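Local coordinates for V-type ATP synthase alpha chain (Nanoarchaeum equitans Kin4-M, PDB 5BN3), which belongs to the ATP synthase alpha/beta family as subunit A of a V-type assembly and carries a P-loop nucleotide-binding domain that holds adenosine-5'-diphosphate, at residues A[111-116]-A[159-164]; A[71-76]-A[133-138]; A[67-72]-A[105-110]; A[141-146]-A[309-314]. All coordinates share one frame; numbering follows the deposited sequence.

Contact 1: A[111-116]-A[159-164]; sequences KKVWEF and EGNFTI
Trp114 and Ile164 lie side by side and point the same way, with CD1 of Ile164 3.4 Å from the indole NE1 of Trp114. Chi1 of -58° sets CG of Trp114 anti to the carbonyl carbon, beside the backbone N; from within its own segment, CG of Lys112 rests over one face of the ring, towards the rim. On the same side of the sheet, CB of Phe116 comes within 4.0 Å of CD1 on the Phe162 ring. The other side carries Glu115 and Asn161, a non-hydrogen-bonded pair whose carboxylate and amide planes are turned 31° apart. Here a water donates to Asn161 OD1 and only weakly to Glu115 OE1, while the side chains of Val113 and Asn161 cross obliquely, CG1 of Val113 lying 3.6 Å from CB of Asn161.

Between these two layers of side chains the strands run antiparallel. Trp114 and Phe162 exchange a pair of bonds, Trp114 N to Phe162 O being 2.7 Å, and Phe116 and Gly160 do the same. Gly160 has phi and psi angles at which a CB would be jammed against the preceding carbonyl oxygen. Strand 160-162 is one of the two edge strands, within this chain, of a four-stranded sheet of the barrel-sandwich domain, next to strand 114-118; Trp114 and Phe116 reach on to Val135 of strand 131-137, and Trp114 also meets Pro73 of a loop.

Contact 2: A[71-76]-A[133-138]; sequences LGPGLL and GTVNEN
Glu137 sends its carboxylate into the loop of Pro73 to Leu76, and the tight part of the contact is gathered there. Its CG stands anti to the backbone N (chi1 -167°), and the chain is extended beyond. OE2 receives the amide of Gly74 at 2.8 Å, from above the carboxylate plane, and that of Leu76 in a weak bond at 3.4 Å. Leu76 crosses the acid obliquely, laying CD1 3.5 Å from OE1 of Glu137.

Packing is thinner towards Val135, where CG1 meets CG of Pro73 at 4.2 Å. Water also enters between the segments. One molecule accepts from the Leu75 amide and lies within bonding distance of Gly72 O and of Glu137 OE1; a second bridges OE2 of Glu137 and O of Leu76, 2.6 Å from OE2. His142 ND1 also bonds OE1, and this collection of partners would be expected to stabilise a negative charge on the buried acid.

Gly74 has phi near 124°, where a CB would press on the preceding carbonyl oxygen. A strand-borne carboxylate gathering the amides of a non-regular loop is here a tertiary link, tying the loop between strands 68-71 and 79-80 to the antiparallel sheet of the barrel-sandwich domain.

Contact 3: A[67-72]-A[105-110]; sequences LTIELG and LPTLDR
Glu70 and Arg110 reach towards each other tip to tip in an end-on, two-nitrogen salt bridge. NH2 of Arg110 lies 2.6 Å from OE2 of Glu70, and NH1 lies 2.9 Å from OE1; both come from the syn side, though somewhat out of the carboxylate plane, which is turned 35° from the guanidinium. OE1 has a further donor, the amide of Leu108 at 3.2 Å, which approaches from the opposite face of the carboxylate plane to NH1. Three protein N-H groups thus grip the acid. Leu108 also sets CD1 3.7 Å from CB of Glu70, flanking the acid's stem, and the side chains of Ile69 and Thr107 cross at about a right angle, CD1 of Ile69 meeting CG2 of Thr107.

The contact joins strand 68-71, paired antiparallel with strand 180-183, to the irregular loop that leads into the barrel-sandwich sheet at strand 114-118.

Farther out, a water bonded to the Thr107 amide donates weakly to OE2 of Glu70. Another links the Glu70 amide to OG1 of Thr107, which is itself hydrogen-bonded to O of Gly84. The arginine chain bends at chi2 (-64°), which turns CD out of an extended path; NH1 also makes a weak bond to O of Leu108, and CB of Pro106 lies over one guanidinium face, towards the rim.

Contact 4: A[141-146]-A[309-314]; sequences EHRIIV and RDQGYS
Arg143 lays its guanidinium flat on the ring of Tyr313, a cation-pi stack with planes 16° apart and centres 4.2 Å from each other. In-plane partners hold the group at its edge: NH1 donates to O of Gln311 at 2.8 Å, and NE to OE1 of Glu141 at 2.9 Å, on the anti side of that carboxylate. The chain reaches this place extended from CG to NE. The Tyr313 hydroxyl donates to O of Glu141, at a very short 2.5 Å; the side chains of Tyr313 and Glu141 cross at about a right angle.

Gln311 works as acceptor twice. Besides its backbone O, its side-chain OE1 takes the Arg143 amide at 3.0 Å, with the donor well above the carbonyl plane. The nearby His142 ring has both nitrogens engaged, ND1 with Glu137 and NE2 with the hydroxyl of Tyr307. Asp310 turns its OD1 to Arg309 and its OD2 to Arg188, while its CB meets CD1 of Ile145 at 3.6 Å.

Gly312, with positive phi, closes the preceding helix in a Schellman motif, and the Gln311 carbonyl beside it is the one that Arg143 takes. Strand 140-145, at the border of the barrel-sandwich sheet beside strand 131-137, is thereby fastened to the turn between helix 293-309 and strand 314-320 of the nucleotide-binding domain.

Four contacts illustrate how a small beta sheet is closed and tied to the parts of the chain around it. Contact 3 closes first along the chain; contact 2 starts from the same stretch, sharing Leu71 and Gly72, and crosses contact 1, whereas contact 4 opens after contact 2 has closed. Contacts 1, 2 and 4 all reach the sheet ordered 140-145, 131-137, 114-118, 160-162. Centres of contacts 2 and 4 lie about 9 Å apart, those of 1 and 2 about 10 Å, and those of 1 and 4 or 3 and 4 about 17 Å. Contact 2 therefore stands between the 160-162 edge of the sheet (contact 1) and contact 4, at the 140-145 edge, where the nucleotide-binding domain is met.

Contact 1: A[111-116]-A[159-164]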
loop_
_atom_site.group_PDB
_atom_site.type_symbol
_atom_site.label_atom_id
_atom_site.label_comp_id
_atom_site.label_asym_id
_atom_site.label_seq_id
_atom_site.Cartn_x
_atom_site.Cartn_y
_atom_site.Cartn_z
ATOM N N LYS A 111 -42.527 -35.912 15.359
ATOM C CA LYS A 111 -43.238 -37.187 15.282
ATOM C C LYS A 111 -42.405 -38.372 15.759
ATOM O O LYS A 111 -42.952 -39.406 16.146
ATOM C CB LYS A 111 -43.741 -37.434 13.858
ATOM C CG LYS A 111 -44.899 -36.540 13.458
ATOM C CD LYS A 111 -45.260 -36.717 11.995
ATOM C CE LYS A 111 -46.550 -35.988 11.665
ATOM N NZ LYS A 111 -47.695 -36.522 12.453
ATOM N N LYS A 112 -41.085 -38.220 15.721
ATOM C CA LYS A 112 -40.172 -39.248 16.219
ATOM C C LYS A 112 -40.483 -39.598 17.676
ATOM O O LYS A 112 -40.660 -38.710 18.513
ATOM C CB LYS A 112 -38.723 -38.772 16.093
ATOM C CG LYS A 112 -37.719 -39.605 16.866
ATOM C CD LYS A 112 -37.342 -40.888 16.141
ATOM C CE LYS A 112 -36.389 -41.721 16.991
ATOM N NZ LYS A 112 -35.858 -42.908 16.257
ATOM N N VAL A 113 -40.559 -40.893 17.970
ATOM C CA VAL A 113 -40.891 -41.351 19.316
ATOM C C VAL A 113 -39.638 -41.733 20.100
ATOM O O VAL A 113 -38.889 -42.622 19.696
ATOM C CB VAL A 113 -41.867 -42.545 19.286
ATOM C CG1 VAL A 113 -42.123 -43.051 20.691
ATOM C CG2 VAL A 113 -43.180 -42.140 18.630
ATOM N N TRP A 114 -39.419 -41.058 21.224
ATOM C CA TRP A 114 -38.238 -41.303 22.047
ATOM C C TRP A 114 -38.576 -42.103 23.297
ATOM O O TRP A 114 -39.703 -42.047 23.786
ATOM C CB TRP A 114 -37.603 -39.972 22.456
ATOM C CG TRP A 114 -37.221 -39.120 21.291
ATOM C CD1 TRP A 114 -37.893 -38.038 20.805
ATOM C CD2 TRP A 114 -36.073 -39.291 20.456
ATOM N NE1 TRP A 114 -37.229 -37.521 19.718
ATOM C CE2 TRP A 114 -36.105 -38.272 19.486
ATOM C CE3 TRP A 114 -35.016 -40.204 20.440
ATOM C CZ2 TRP A 114 -35.119 -38.143 18.506
ATOM C CZ3 TRP A 114 -34.043 -40.077 19.473
ATOM C CH2 TRP A 114 -34.100 -39.056 18.517
ATOM N N GLU A 115 -37.600 -42.840 23.820
ATOM C CA GLU A 115 -37.783 -43.530 25.096
ATOM C C GLU A 115 -37.068 -42.777 26.215
ATOM O O GLU A 115 -35.837 -42.721 26.252
ATOM C CB GLU A 115 -37.289 -44.979 25.026
ATOM C CG GLU A 115 -37.528 -45.762 26.312
ATOM C CD GLU A 115 -37.379 -47.260 26.130
ATOM O OE1 GLU A 115 -38.408 -47.969 26.168
ATOM O OE2 GLU A 115 -36.235 -47.732 25.962
ATOM N N PHE A 116 -37.851 -42.201 27.122
ATOM C CA PHE A 116 -37.318 -41.416 28.228
ATOM C C PHE A 116 -37.228 -42.235 29.516
ATOM O O PHE A 116 -38.230 -42.774 29.992
ATOM C CB PHE A 116 -38.191 -40.176 28.445
ATOM C CG PHE A 116 -37.797 -39.354 29.636
ATOM C CD1 PHE A 116 -36.625 -38.616 29.627
ATOM C CD2 PHE A 116 -38.610 -39.306 30.759
ATOM C CE1 PHE A 116 -36.262 -37.850 30.718
ATOM C CE2 PHE A 116 -38.254 -38.542 31.857
ATOM C CZ PHE A 116 -37.078 -37.813 31.837
ATOM N N GLU A 159 -42.364 -41.773 32.472
ATOM C CA GLU A 159 -41.366 -42.688 31.937
ATOM C C GLU A 159 -41.933 -43.383 30.710
ATOM O O GLU A 159 -43.126 -43.685 30.664
ATOM C CB GLU A 159 -40.996 -43.730 32.998
ATOM C CG GLU A 159 -40.252 -44.946 32.464
ATOM C CD GLU A 159 -39.960 -45.970 33.544
ATOM O OE1 GLU A 159 -40.737 -46.049 34.519
ATOM O OE2 GLU A 159 -38.949 -46.693 33.416
ATOM N N GLY A 160 -41.088 -43.621 29.711
ATOM C CA GLY A 160 -41.495 -44.403 28.561
ATOM C C GLY A 160 -41.349 -43.686 27.236
ATOM O O GLY A 160 -40.418 -42.903 27.036
ATOM N N ASN A 161 -42.282 -43.954 26.330
ATOM C CA ASN A 161 -42.200 -43.437 24.973
ATOM C C ASN A 161 -42.949 -42.120 24.785
ATOM O O ASN A 161 -44.149 -42.033 25.053
ATOM C CB ASN A 161 -42.684 -44.495 23.980
ATOM C CG ASN A 161 -41.915 -45.797 24.103
ATOM O OD1 ASN A 161 -40.786 -45.913 23.621
ATOM N ND2 ASN A 161 -42.519 -46.781 24.756
ATOM N N PHE A 162 -42.227 -41.097 24.332
ATOM C CA PHE A 162 -42.792 -39.763 24.146
ATOM C C PHE A 162 -42.261 -39.104 22.877
ATOM O O PHE A 162 -41.180 -39.446 22.397
ATOM C CB PHE A 162 -42.439 -38.860 25.334
ATOM C CG PHE A 162 -42.897 -39.385 26.660
ATOM C CD1 PHE A 162 -42.078 -40.214 27.411
ATOM C CD2 PHE A 162 -44.138 -39.033 27.171
ATOM C CE1 PHE A 162 -42.491 -40.695 28.636
ATOM C CE2 PHE A 162 -44.557 -39.510 28.399
ATOM C CZ PHE A 162 -43.732 -40.342 29.132
ATOM N N THR A 163 -43.025 -38.155 22.340
ATOM C CA THR A 163 -42.526 -37.284 21.278
ATOM C C THR A 163 -42.045 -35.991 21.924
ATOM O O THR A 163 -42.258 -35.779 23.119
ATOM C CB THR A 163 -43.589 -36.991 20.199
ATOM O OG1 THR A 163 -44.640 -36.191 20.753
ATOM C CG2 THR A 163 -44.170 -38.287 19.657
ATOM N N ILE A 164 -41.411 -35.125 21.136
ATOM C CA ILE A 164 -40.696 -33.965 21.670
ATOM C C ILE A 164 -41.575 -32.921 22.381
ATOM O O ILE A 164 -41.120 -32.257 23.314
ATOM C CB ILE A 164 -39.823 -33.300 20.564
ATOM C CG1 ILE A 164 -38.376 -33.152 21.035
ATOM C CG2 ILE A 164 -40.385 -31.957 20.130
ATOM C CD1 ILE A 164 -37.672 -34.468 21.237
HETATM O O HOH W 1 -40.422 -36.135 18.657
HETATM O O HOH W 2 -38.900 -48.239 22.826
#

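Contact 2: A[71-76]-A[133-138]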
loop_
_atom_site.group_PDB
_atom_site.type_symbol
_atom_site.label_atom_id
_atom_site.label_comp_id
_atom_site.label_asym_id
_atom_site.label_seq_id
_atom_site.Cartn_x
_atom_site.Cartn_y
_atom_site.Cartn_z
ATOM N N LEU A 71 -33.105 -27.239 21.798
ATOM C CA LEU A 71 -32.085 -28.156 22.293
ATOM C C LEU A 71 -32.726 -29.409 22.882
ATOM O O LEU A 71 -33.386 -29.344 23.918
ATOM C CB LEU A 71 -31.229 -27.465 23.354
ATOM C CG LEU A 71 -30.532 -26.178 22.904
ATOM C CD1 LEU A 71 -29.936 -25.437 24.091
ATOM C CD2 LEU A 71 -29.456 -26.502 21.887
ATOM N N GLY A 72 -32.524 -30.545 22.219
ATOM C CA GLY A 72 -33.056 -31.815 22.684
ATOM C C GLY A 72 -32.759 -32.926 21.696
ATOM O O GLY A 72 -31.974 -32.732 20.764
ATOM N N PRO A 73 -33.375 -34.101 21.899
ATOM C CA PRO A 73 -33.217 -35.228 20.973
ATOM C C PRO A 73 -33.708 -34.866 19.574
ATOM O O PRO A 73 -34.768 -34.250 19.440
ATOM C CB PRO A 73 -34.121 -36.306 21.579
ATOM C CG PRO A 73 -34.187 -35.966 23.032
ATOM C CD PRO A 73 -34.178 -34.465 23.079
ATOM N N GLY A 74 -32.942 -35.237 18.551
ATOM C CA GLY A 74 -33.302 -34.921 17.180
ATOM C C GLY A 74 -32.236 -34.155 16.414
ATOM O O GLY A 74 -32.365 -33.946 15.207
ATOM N N LEU A 75 -31.182 -33.738 17.112
ATOM C CA LEU A 75 -30.094 -32.983 16.493
ATOM C C LEU A 75 -29.044 -33.909 15.885
ATOM O O LEU A 75 -28.540 -33.659 14.790
ATOM C CB LEU A 75 -29.429 -32.066 17.523
ATOM C CG LEU A 75 -30.267 -30.922 18.096
ATOM C CD1 LEU A 75 -29.520 -30.216 19.215
ATOM C CD2 LEU A 75 -30.625 -29.935 17.004
ATOM N N LEU A 76 -28.724 -34.983 16.603
ATOM C CA LEU A 76 -27.650 -35.895 16.204
ATOM C C LEU A 76 -27.907 -36.572 14.858
ATOM O O LEU A 76 -29.042 -36.943 14.544
ATOM C CB LEU A 76 -27.407 -36.949 17.291
ATOM C CG LEU A 76 -26.924 -36.407 18.637
ATOM C CD1 LEU A 76 -26.699 -37.528 19.644
ATOM C CD2 LEU A 76 -25.649 -35.622 18.438
ATOM N N GLY A 133 -33.367 -37.086 33.387
ATOM C CA GLY A 133 -33.454 -38.413 32.800
ATOM C C GLY A 133 -32.598 -38.554 31.554
ATOM O O GLY A 133 -31.884 -37.623 31.181
ATOM N N THR A 134 -32.665 -39.716 30.907
ATOM C CA THR A 134 -31.881 -39.960 29.697
ATOM C C THR A 134 -32.730 -40.470 28.536
ATOM O O THR A 134 -33.774 -41.091 28.739
ATOM C CB THR A 134 -30.720 -40.952 29.944
ATOM O OG1 THR A 134 -31.241 -42.196 30.427
ATOM C CG2 THR A 134 -29.734 -40.392 30.955
ATOM N N VAL A 135 -32.266 -40.199 27.320
ATOM C CA VAL A 135 -32.895 -40.712 26.108
ATOM C C VAL A 135 -31.831 -41.354 25.224
ATOM O O VAL A 135 -30.812 -40.732 24.926
ATOM C CB VAL A 135 -33.588 -39.585 25.318
ATOM C CG1 VAL A 135 -34.018 -40.077 23.948
ATOM C CG2 VAL A 135 -34.786 -39.056 26.080
ATOM N N ASN A 136 -32.051 -42.598 24.812
ATOM C CA ASN A 136 -31.144 -43.216 23.852
ATOM C C ASN A 136 -31.373 -42.647 22.458
ATOM O O ASN A 136 -32.429 -42.853 21.859
ATOM C CB ASN A 136 -31.294 -44.738 23.832
ATOM C CG ASN A 136 -30.393 -45.398 22.800
ATOM O OD1 ASN A 136 -29.208 -45.627 23.047
ATOM N ND2 ASN A 136 -30.955 -45.707 21.636
ATOM N N GLU A 137 -30.385 -41.919 21.949
ATOM C CA GLU A 137 -30.464 -41.369 20.602
ATOM C C GLU A 137 -29.512 -42.142 19.692
ATOM O O GLU A 137 -28.369 -41.733 19.482
ATOM C CB GLU A 137 -30.126 -39.874 20.615
ATOM C CG GLU A 137 -30.482 -39.134 19.330
ATOM C CD GLU A 137 -30.418 -37.627 19.489
ATOM O OE1 GLU A 137 -30.067 -37.154 20.593
ATOM O OE2 GLU A 137 -30.724 -36.906 18.514
ATOM N N ASN A 138 -29.997 -43.269 19.172
ATOM C CA ASN A 138 -29.221 -44.164 18.309
ATOM C C ASN A 138 -27.842 -44.541 18.855
ATOM O O ASN A 138 -26.845 -44.490 18.135
ATOM C CB ASN A 138 -29.111 -43.598 16.887
ATOM C CG ASN A 138 -30.451 -43.552 16.173
ATOM O OD1 ASN A 138 -30.936 -44.569 15.672
ATOM N ND2 ASN A 138 -31.053 -42.369 16.116
HETATM O O HOH W 3 -30.009 -34.261 19.890
HETATM O O HOH W 4 -31.061 -37.827 16.159
#

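Contact 3: A[67-72]-A[105-110]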
loop_
_atom_site.group_PDB
_atom_site.type_symbol
_atom_site.label_atom_id
_atom_site.label_comp_id
_atom_site.label_asym_id
_atom_site.label_seq_id
_atom_site.Cartn_x
_atom_site.Cartn_y
_atom_site.Cartn_z
ATOM N N LEU A 67 -33.605 -14.683 18.886
ATOM C CA LEU A 67 -33.270 -15.811 18.021
ATOM C C LEU A 67 -32.855 -17.009 18.870
ATOM O O LEU A 67 -31.886 -16.935 19.627
ATOM C CB LEU A 67 -32.147 -15.416 17.057
ATOM C CG LEU A 67 -32.040 -16.150 15.718
ATOM C CD1 LEU A 67 -33.359 -16.085 14.982
ATOM C CD2 LEU A 67 -30.935 -15.551 14.856
ATOM N N THR A 68 -33.589 -18.113 18.745
ATOM C CA THR A 68 -33.356 -19.283 19.589
ATOM C C THR A 68 -33.109 -20.567 18.800
ATOM O O THR A 68 -33.368 -20.635 17.597
ATOM C CB THR A 68 -34.540 -19.537 20.547
ATOM O OG1 THR A 68 -35.693 -19.925 19.790
ATOM C CG2 THR A 68 -34.861 -18.288 21.351
ATOM N N ILE A 69 -32.608 -21.580 19.502
ATOM C CA ILE A 69 -32.462 -22.920 18.947
ATOM C C ILE A 69 -33.107 -23.931 19.892
ATOM O O ILE A 69 -33.018 -23.791 21.115
ATOM C CB ILE A 69 -30.973 -23.284 18.722
ATOM C CG1 ILE A 69 -30.835 -24.708 18.181
ATOM C CG2 ILE A 69 -30.181 -23.145 20.012
ATOM C CD1 ILE A 69 -31.518 -24.920 16.848
ATOM N N GLU A 70 -33.781 -24.928 19.325
ATOM C CA GLU A 70 -34.351 -26.004 20.126
ATOM C C GLU A 70 -33.262 -27.001 20.500
ATOM O O GLU A 70 -32.577 -27.542 19.628
ATOM C CB GLU A 70 -35.472 -26.715 19.361
ATOM C CG GLU A 70 -36.741 -25.886 19.197
ATOM C CD GLU A 70 -37.767 -26.563 18.308
ATOM O OE1 GLU A 70 -37.515 -27.702 17.858
ATOM O OE2 GLU A 70 -38.827 -25.954 18.051
ATOM N N LEU A 71 -33.105 -27.239 21.798
ATOM C CA LEU A 71 -32.085 -28.156 22.293
ATOM C C LEU A 71 -32.726 -29.409 22.882
ATOM O O LEU A 71 -33.386 -29.344 23.918
ATOM C CB LEU A 71 -31.229 -27.465 23.354
ATOM C CG LEU A 71 -30.532 -26.178 22.904
ATOM C CD1 LEU A 71 -29.936 -25.437 24.091
ATOM C CD2 LEU A 71 -29.456 -26.502 21.887
ATOM N N GLY A 72 -32.524 -30.545 22.219
ATOM C CA GLY A 72 -33.056 -31.815 22.684
ATOM C C GLY A 72 -32.759 -32.926 21.696
ATOM O O GLY A 72 -31.974 -32.732 20.764
ATOM N N LEU A 105 -39.866 -24.442 9.317
ATOM C CA LEU A 105 -40.130 -25.755 9.891
ATOM C C LEU A 105 -39.520 -25.823 11.286
ATOM O O LEU A 105 -38.559 -25.109 11.581
ATOM C CB LEU A 105 -39.520 -26.854 9.016
ATOM C CG LEU A 105 -39.993 -26.990 7.568
ATOM C CD1 LEU A 105 -39.273 -28.137 6.873
ATOM C CD2 LEU A 105 -41.494 -27.197 7.508
ATOM N N PRO A 106 -40.076 -26.681 12.157
ATOM C CA PRO A 106 -39.463 -26.867 13.477
ATOM C C PRO A 106 -38.141 -27.623 13.369
ATOM O O PRO A 106 -38.013 -28.512 12.526
ATOM C CB PRO A 106 -40.499 -27.710 14.230
ATOM C CG PRO A 106 -41.278 -28.406 13.161
ATOM C CD PRO A 106 -41.327 -27.446 12.008
ATOM N N THR A 107 -37.179 -27.267 14.216
ATOM C CA THR A 107 -35.847 -27.869 14.199
ATOM C C THR A 107 -35.870 -29.363 14.508
ATOM O O THR A 107 -35.308 -30.170 13.765
ATOM C CB THR A 107 -34.915 -27.168 15.210
ATOM O OG1 THR A 107 -34.759 -25.791 14.842
ATOM C CG2 THR A 107 -33.547 -27.838 15.245
ATOM N N LEU A 108 -36.520 -29.721 15.611
ATOM C CA LEU A 108 -36.568 -31.105 16.065
ATOM C C LEU A 108 -37.808 -31.828 15.537
ATOM O O LEU A 108 -38.913 -31.277 15.559
ATOM C CB LEU A 108 -36.532 -31.152 17.595
ATOM C CG LEU A 108 -35.348 -30.426 18.240
ATOM C CD1 LEU A 108 -35.459 -30.414 19.757
ATOM C CD2 LEU A 108 -34.052 -31.076 17.814
ATOM N N ASP A 109 -37.613 -33.057 15.061
ATOM C CA ASP A 109 -38.699 -33.882 14.525
ATOM C C ASP A 109 -39.813 -34.041 15.560
ATOM O O ASP A 109 -39.568 -34.490 16.681
ATOM C CB ASP A 109 -38.156 -35.254 14.102
ATOM C CG ASP A 109 -39.112 -36.019 13.198
ATOM O OD1 ASP A 109 -40.338 -35.982 13.434
ATOM O OD2 ASP A 109 -38.632 -36.668 12.245
ATOM N N ARG A 110 -41.030 -33.660 15.179
ATOM C CA ARG A 110 -42.163 -33.622 16.103
ATOM C C ARG A 110 -42.921 -34.946 16.184
ATOM O O ARG A 110 -43.848 -35.086 16.981
ATOM C CB ARG A 110 -43.133 -32.503 15.703
ATOM C CG ARG A 110 -42.582 -31.091 15.853
ATOM C CD ARG A 110 -42.277 -30.769 17.306
ATOM N NE ARG A 110 -42.143 -29.333 17.550
ATOM C CZ ARG A 110 -40.989 -28.674 17.547
ATOM N NH1 ARG A 110 -39.854 -29.316 17.308
ATOM N NH2 ARG A 110 -40.969 -27.369 17.780
HETATM O O HOH W 5 -34.939 -24.074 16.638
HETATM O O HOH W 6 -37.973 -24.939 15.754
#

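Contact 4: A[141-146]-A[309-314]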
loop_
_atom_site.group_PDB
_atom_site.type_symbol
_atom_site.label_atom_id
_atom_site.label_comp_id
_atom_site.label_asym_id
_atom_site.label_seq_id
_atom_site.Cartn_x
_atom_site.Cartn_y
_atom_site.Cartn_z
ATOM N N GLU A 141 -26.213 -41.693 24.799
ATOM C CA GLU A 141 -26.998 -41.378 25.988
ATOM C C GLU A 141 -27.242 -39.871 26.097
ATOM O O GLU A 141 -26.452 -39.138 26.696
ATOM C CB GLU A 141 -26.317 -41.900 27.257
ATOM C CG GLU A 141 -27.108 -41.625 28.531
ATOM C CD GLU A 141 -26.363 -42.008 29.795
ATOM O OE1 GLU A 141 -25.962 -41.096 30.549
ATOM O OE2 GLU A 141 -26.191 -43.220 30.046
ATOM N N HIS A 142 -28.341 -39.413 25.511
ATOM C CA HIS A 142 -28.699 -38.004 25.585
ATOM C C HIS A 142 -29.258 -37.698 26.966
ATOM O O HIS A 142 -30.261 -38.279 27.387
ATOM C CB HIS A 142 -29.727 -37.658 24.508
ATOM C CG HIS A 142 -29.876 -36.189 24.261
ATOM N ND1 HIS A 142 -29.909 -35.653 22.990
ATOM C CD2 HIS A 142 -30.014 -35.149 25.113
ATOM C CE1 HIS A 142 -30.055 -34.344 23.074
ATOM N NE2 HIS A 142 -30.123 -34.009 24.349
ATOM N N ARG A 143 -28.601 -36.788 27.675
ATOM C CA ARG A 143 -29.028 -36.421 29.014
ATOM C C ARG A 143 -29.973 -35.227 28.983
ATOM O O ARG A 143 -29.610 -34.138 28.534
ATOM C CB ARG A 143 -27.810 -36.155 29.901
ATOM C CG ARG A 143 -27.014 -37.427 30.180
ATOM C CD ARG A 143 -25.594 -37.150 30.631
ATOM N NE ARG A 143 -24.818 -38.387 30.725
ATOM C CZ ARG A 143 -23.499 -38.440 30.889
ATOM N NH1 ARG A 143 -22.791 -37.323 30.977
ATOM N NH2 ARG A 143 -22.888 -39.611 30.960
ATOM N N ILE A 144 -31.199 -35.452 29.444
ATOM C CA ILE A 144 -32.203 -34.398 29.471
ATOM C C ILE A 144 -31.937 -33.486 30.661
ATOM O O ILE A 144 -32.247 -33.829 31.802
ATOM C CB ILE A 144 -33.629 -34.976 29.545
ATOM C CG1 ILE A 144 -33.813 -36.058 28.478
ATOM C CG2 ILE A 144 -34.667 -33.871 29.383
ATOM C CD1 ILE A 144 -33.552 -35.578 27.053
ATOM N N ILE A 145 -31.336 -32.333 30.389
ATOM C CA ILE A 145 -31.047 -31.361 31.431
ATOM C C ILE A 145 -32.114 -30.276 31.436
ATOM O O ILE A 145 -32.441 -29.706 30.393
ATOM C CB ILE A 145 -29.639 -30.743 31.266
ATOM C CG1 ILE A 145 -29.431 -30.240 29.836
ATOM C CG2 ILE A 145 -28.565 -31.767 31.615
ATOM C CD1 ILE A 145 -28.123 -29.499 29.640
ATOM N N VAL A 146 -32.671 -30.012 32.614
ATOM C CA VAL A 146 -33.692 -28.986 32.757
ATOM C C VAL A 146 -33.064 -27.619 32.518
ATOM O O VAL A 146 -31.871 -27.436 32.775
ATOM C CB VAL A 146 -34.357 -29.047 34.149
ATOM C CG1 VAL A 146 -35.012 -30.397 34.362
ATOM C CG2 VAL A 146 -33.342 -28.786 35.242
ATOM N N ARG A 309 -22.062 -29.922 26.219
ATOM C CA ARG A 309 -21.077 -29.708 27.274
ATOM C C ARG A 309 -21.754 -29.729 28.643
ATOM O O ARG A 309 -21.227 -30.296 29.602
ATOM C CB ARG A 309 -20.366 -28.369 27.070
ATOM C CG ARG A 309 -19.388 -28.001 28.180
ATOM C CD ARG A 309 -19.188 -26.499 28.246
ATOM N NE ARG A 309 -20.419 -25.813 28.637
ATOM C CZ ARG A 309 -20.576 -24.494 28.642
ATOM N NH1 ARG A 309 -19.579 -23.702 28.271
ATOM N NH2 ARG A 309 -21.735 -23.965 29.011
ATOM N N ASP A 310 -22.931 -29.116 28.724
ATOM C CA ASP A 310 -23.674 -29.032 29.979
ATOM C C ASP A 310 -24.173 -30.394 30.468
ATOM O O ASP A 310 -24.526 -30.549 31.637
ATOM C CB ASP A 310 -24.849 -28.058 29.829
ATOM C CG ASP A 310 -24.401 -26.620 29.654
ATOM O OD1 ASP A 310 -23.249 -26.296 30.019
ATOM O OD2 ASP A 310 -25.213 -25.808 29.161
ATOM N N GLN A 311 -24.201 -31.379 29.575
ATOM C CA GLN A 311 -24.592 -32.735 29.946
ATOM C C GLN A 311 -23.406 -33.497 30.527
ATOM O O GLN A 311 -23.538 -34.653 30.927
ATOM C CB GLN A 311 -25.150 -33.491 28.733
ATOM C CG GLN A 311 -26.404 -32.876 28.125
ATOM C CD GLN A 311 -26.863 -33.596 26.872
ATOM O OE1 GLN A 311 -26.634 -34.796 26.708
ATOM N NE2 GLN A 311 -27.508 -32.860 25.973
ATOM N N GLY A 312 -22.247 -32.848 30.567
ATOM C CA GLY A 312 -21.049 -33.479 31.093
ATOM C C GLY A 312 -20.313 -34.254 30.019
ATOM O O GLY A 312 -19.659 -35.262 30.298
ATOM N N TYR A 313 -20.418 -33.779 28.783
ATOM C CA TYR A 313 -19.752 -34.427 27.660
ATOM C C TYR A 313 -18.628 -33.557 27.100
ATOM O O TYR A 313 -18.566 -32.353 27.358
ATOM C CB TYR A 313 -20.760 -34.752 26.553
ATOM C CG TYR A 313 -21.665 -35.929 26.854
ATOM C CD1 TYR A 313 -21.143 -37.203 27.024
ATOM C CD2 TYR A 313 -23.040 -35.770 26.936
ATOM C CE1 TYR A 313 -21.965 -38.285 27.287
ATOM C CE2 TYR A 313 -23.872 -36.846 27.199
ATOM C CZ TYR A 313 -23.327 -38.101 27.374
ATOM O OH TYR A 313 -24.142 -39.178 27.633
ATOM N N SER A 314 -17.735 -34.180 26.335
ATOM C CA SER A 314 -16.696 -33.446 25.624
ATOM C C SER A 314 -17.169 -33.211 24.195
ATOM O O SER A 314 -17.651 -34.130 23.528
ATOM C CB SER A 314 -15.376 -34.216 25.634
ATOM O OG SER A 314 -15.479 -35.424 24.906
#